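Local coordinates for Z5138 gene product (Escherichia coli, PDB 1XOU), which probably acts as a type III secretion chaperone for the filament protein EspA and the translocator EspB, keeping them ready for export, at residues 42-45 and 46-50; 51-54 and 55-58. The protein carries 1 engineered substitution. All coordinates share one frame; numbering follows the deposited sequence.

Contacts 1 and 2 follow each other along the chain at one end of a long helical hairpin. Contact 1 (42-45 with 46-50) spans the end of helix 3-47, the turn and the start of helix 49-64; contact 2 (51-54 with 55-58) continues along helix 49-64. Their centres are about 9 Å apart, and they touch where the two helices fold back together: S42 packs on L55, A45 packs on A51, and the amines of K44 and K54 come close despite their like charges. Contact 1 is a surface turn, whereas contact 2 is partly buried and presents L55 and L58 to the chain of another protein, consistent with a chaperone gripping its partner.

Contact 1: residues 42-45 and 46-50; sequences SEKA and KTDPQ
K46 folds back alongside E43, the two side chains pointing the same way, and its NZ sits 2.9 Å from OE2 of E43 in a salt bridge. OE1 of E43 is almost as near to that amine, but both hydrogen bonds are weak, and the pair belongs to the exposed side of the contact. With CG anti to its carbonyl carbon (chi1 -74°), the K46 chain runs along the E43 carbonyl and then bends at chi4 to bring the amine to the carboxylate. The backbone beneath is tighter: K46 N is shared between S42 O and E43 O, 3.1 Å from each, and the E43 bond comes from well above the carbonyl plane. D48 N then reaches K44 O at 2.9 Å. Here helix 3-47 gives way to helix 49-64 in a helical hairpin, and D48 is the N-cap of the second helix: its OD2 accepts from Q50 N, at a doubtfully short distance, and weakly from A51 N. The closer-packed side continues at A45, whose CA lies 3.3 Å from D48 O in a CA-H...O contact. On the looser side, K44 NZ stays 5.0 Å from D48 OD1, too far for a salt bridge.

Contact 2: residues 51-54 and 55-58; sequences AAEK and LNKL
K57 rises beside E53 one helical turn on, both side chains pointing outward in the same direction. Traced from its root, the lysine begins against the backbone: CB lies 3.4 Å from E53 O and about as far from K54 O. CG lies beyond the tip of the same E53 carbonyl, 3.3 Å from its oxygen. A bend at chi2 (-52°) then lifts the chain off the helix and carries CD clear of the backbone. CE comes to 3.9 Å from E53 OE1, an alkyl-to-carboxylate contact, while NZ ends 4.9 Å from that oxygen and makes its salt bridge with E60 instead. E53 may still favour the lysine's charge from a distance, its own chain being swung out with CG anti to the backbone N (chi1 -177°). Next to this pair, N56 turns its amide back on the preceding turn: CG is 3.0 Å from A52 O, and ND2 is also close but at an angle too poor for a hydrogen bond. A52 O takes its bond from N56 N, 3.0 Å away. The other backbone bonds have the same four-residue spacing, L55 N to A51 O being nearly straight and L58 N to K54 O closing the set. Another face of the helix carries A51, L55 and L58, all buried. A51 packs on L41 and K44 of helix 3-47, while L55 and L58 meet apolar side chains of the other protein's chain, and K54 touches that chain's backbone. Polar side chains outward and apolar ones inward make this an amphipathic helix, the first part of the returning arm of an antiparallel helical hairpin, consistent with coiled-coil-like packing against the partner chain.

Contact 1: residues 42-45 and 46-50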
loop_
_atom_site.group_PDB
_atom_site.type_symbol
_atom_site.label_atom_id
_atom_site.label_comp_id
_atom_site.label_asym_id
_atom_site.label_seq_id
_atom_site.Cartn_x
_atom_site.Cartn_y
_atom_site.Cartn_z
ATOM N N SER B 42 -9.214 1.178 23.657
ATOM C CA SER B 42 -8.729 0.414 24.804
ATOM C C SER B 42 -9.235 1.070 26.076
ATOM O O SER B 42 -9.933 0.447 26.872
ATOM C CB SER B 42 -7.202 0.392 24.837
ATOM O OG SER B 42 -6.693 -0.441 23.822
ATOM N N GLU B 43 -8.869 2.333 26.263
ATOM C CA GLU B 43 -9.290 3.083 27.435
ATOM C C GLU B 43 -10.771 2.886 27.690
ATOM O O GLU B 43 -11.169 2.615 28.815
ATOM C CB GLU B 43 -8.993 4.567 27.248
ATOM C CG GLU B 43 -7.516 4.866 27.100
ATOM C CD GLU B 43 -6.703 4.359 28.281
ATOM O OE1 GLU B 43 -6.881 4.883 29.405
ATOM O OE2 GLU B 43 -5.889 3.431 28.084
ATOM N N LYS B 44 -11.590 3.003 26.648
ATOM C CA LYS B 44 -13.026 2.841 26.822
ATOM C C LYS B 44 -13.381 1.399 27.174
ATOM O O LYS B 44 -14.391 1.147 27.825
ATOM C CB LYS B 44 -13.787 3.285 25.559
ATOM C CG LYS B 44 -15.295 3.517 25.802
ATOM C CD LYS B 44 -16.034 4.134 24.602
ATOM C CE LYS B 44 -16.326 3.109 23.497
ATOM N NZ LYS B 44 -17.056 3.658 22.303
ATOM N N ALA B 45 -12.542 0.459 26.752
ATOM C CA ALA B 45 -12.773 -0.957 27.029
ATOM C C ALA B 45 -12.614 -1.245 28.517
ATOM O O ALA B 45 -13.223 -2.176 29.040
ATOM C CB ALA B 45 -11.803 -1.823 26.222
ATOM N N LYS B 46 -11.787 -0.448 29.191
ATOM C CA LYS B 46 -11.560 -0.606 30.625
ATOM C C LYS B 46 -12.899 -0.770 31.335
ATOM O O LYS B 46 -13.145 -1.769 32.008
ATOM C CB LYS B 46 -10.870 0.631 31.205
ATOM C CG LYS B 46 -9.396 0.801 30.873
ATOM C CD LYS B 46 -8.913 2.158 31.396
ATOM C CE LYS B 46 -7.432 2.175 31.781
ATOM N NZ LYS B 46 -6.499 2.082 30.627
ATOM N N THR B 47 -13.770 0.218 31.159
ATOM C CA THR B 47 -15.077 0.235 31.804
ATOM C C THR B 47 -16.237 -0.321 30.965
ATOM O O THR B 47 -17.176 -0.909 31.501
ATOM C CB THR B 47 -15.426 1.678 32.227
ATOM O OG1 THR B 47 -15.739 2.457 31.064
ATOM C CG2 THR B 47 -14.235 2.328 32.924
ATOM N N ASP B 48 -16.165 -0.140 29.652
ATOM C CA ASP B 48 -17.225 -0.588 28.757
ATOM C C ASP B 48 -16.930 -1.898 28.021
ATOM O O ASP B 48 -15.926 -2.016 27.317
ATOM C CB ASP B 48 -17.517 0.527 27.751
ATOM C CG ASP B 48 -18.613 0.165 26.784
ATOM O OD1 ASP B 48 -19.085 1.074 26.068
ATOM O OD2 ASP B 48 -19.001 -1.023 26.731
ATOM N N PRO B 49 -17.816 -2.900 28.170
ATOM C CA PRO B 49 -17.675 -4.213 27.532
ATOM C C PRO B 49 -18.061 -4.228 26.055
ATOM O O PRO B 49 -17.776 -5.192 25.346
ATOM C CB PRO B 49 -18.582 -5.099 28.377
ATOM C CG PRO B 49 -19.686 -4.177 28.722
ATOM C CD PRO B 49 -18.951 -2.910 29.111
ATOM N N GLN B 50 -18.722 -3.171 25.597
ATOM C CA GLN B 50 -19.110 -3.076 24.195
ATOM C C GLN B 50 -17.808 -2.781 23.460
ATOM O O GLN B 50 -17.547 -3.302 22.380
ATOM C CB GLN B 50 -20.097 -1.919 23.987
ATOM C CG GLN B 50 -21.117 -2.134 22.862
ATOM C CD GLN B 50 -22.266 -3.068 23.263
ATOM O OE1 GLN B 50 -23.025 -2.776 24.199
ATOM N NE2 GLN B 50 -22.396 -4.195 22.552
#

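Contact 2: residues 51-54 and 55-58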
loop_
_atom_site.group_PDB
_atom_site.type_symbol
_atom_site.label_atom_id
_atom_site.label_comp_id
_atom_site.label_asym_id
_atom_site.label_seq_id
_atom_site.Cartn_x
_atom_site.Cartn_y
_atom_site.Cartn_z
ATOM N N ALA B 51 -16.989 -1.937 24.077
ATOM C CA ALA B 51 -15.701 -1.557 23.523
ATOM C C ALA B 51 -14.760 -2.761 23.540
ATOM O O ALA B 51 -14.042 -3.020 22.578
ATOM C CB ALA B 51 -15.103 -0.403 24.343
ATOM N N ALA B 52 -14.772 -3.492 24.647
ATOM C CA ALA B 52 -13.922 -4.660 24.800
ATOM C C ALA B 52 -14.191 -5.678 23.697
ATOM O O ALA B 52 -13.261 -6.244 23.128
ATOM C CB ALA B 52 -14.151 -5.287 26.169
ATOM N N GLU B 53 -15.465 -5.908 23.399
ATOM C CA GLU B 53 -15.845 -6.855 22.363
ATOM C C GLU B 53 -15.391 -6.366 20.982
ATOM O O GLU B 53 -15.021 -7.167 20.120
ATOM C CB GLU B 53 -17.356 -7.056 22.381
ATOM C CG GLU B 53 -17.860 -8.081 21.379
ATOM C CD GLU B 53 -17.367 -9.497 21.676
ATOM O OE1 GLU B 53 -17.694 -10.419 20.883
ATOM O OE2 GLU B 53 -16.656 -9.682 22.697
ATOM N N LYS B 54 -15.429 -5.051 20.772
ATOM C CA LYS B 54 -14.994 -4.460 19.512
ATOM C C LYS B 54 -13.498 -4.688 19.374
ATOM O O LYS B 54 -13.028 -5.229 18.377
ATOM C CB LYS B 54 -15.299 -2.950 19.480
ATOM C CG LYS B 54 -16.750 -2.608 19.110
ATOM C CD LYS B 54 -17.008 -1.092 18.995
ATOM C CE LYS B 54 -16.899 -0.387 20.356
ATOM N NZ LYS B 54 -17.188 1.097 20.342
ATOM N N LEU B 55 -12.754 -4.278 20.391
ATOM C CA LEU B 55 -11.310 -4.436 20.395
ATOM C C LEU B 55 -10.884 -5.867 20.074
ATOM O O LEU B 55 -10.071 -6.085 19.175
ATOM C CB LEU B 55 -10.739 -4.039 21.758
ATOM C CG LEU B 55 -9.523 -3.106 21.747
ATOM C CD1 LEU B 55 -8.933 -3.021 23.152
ATOM C CD2 LEU B 55 -8.487 -3.616 20.757
ATOM N N ASN B 56 -11.433 -6.840 20.800
ATOM C CA ASN B 56 -11.081 -8.242 20.585
ATOM C C ASN B 56 -11.382 -8.701 19.168
ATOM O O ASN B 56 -10.642 -9.501 18.593
ATOM C CB ASN B 56 -11.807 -9.148 21.577
ATOM C CG ASN B 56 -11.567 -8.750 23.017
ATOM O OD1 ASN B 56 -10.480 -8.306 23.384
ATOM N ND2 ASN B 56 -12.587 -8.922 23.849
ATOM N N LYS B 57 -12.484 -8.211 18.614
ATOM C CA LYS B 57 -12.852 -8.554 17.244
ATOM C C LYS B 57 -11.774 -7.983 16.321
ATOM O O LYS B 57 -11.340 -8.641 15.374
ATOM C CB LYS B 57 -14.238 -7.979 16.887
ATOM C CG LYS B 57 -15.392 -8.879 17.311
ATOM C CD LYS B 57 -15.143 -10.284 16.755
ATOM C CE LYS B 57 -15.932 -11.372 17.488
ATOM N NZ LYS B 57 -15.382 -12.744 17.177
ATOM N N LEU B 58 -11.343 -6.758 16.618
ATOM C CA LEU B 58 -10.301 -6.090 15.844
ATOM C C LEU B 58 -9.001 -6.869 15.931
ATOM O O LEU B 58 -8.356 -7.154 14.918
ATOM C CB LEU B 58 -10.060 -4.685 16.378
ATOM C CG LEU B 58 -10.600 -3.543 15.519
ATOM C CD1 LEU B 58 -10.286 -2.220 16.198
ATOM C CD2 LEU B 58 -9.974 -3.598 14.140
#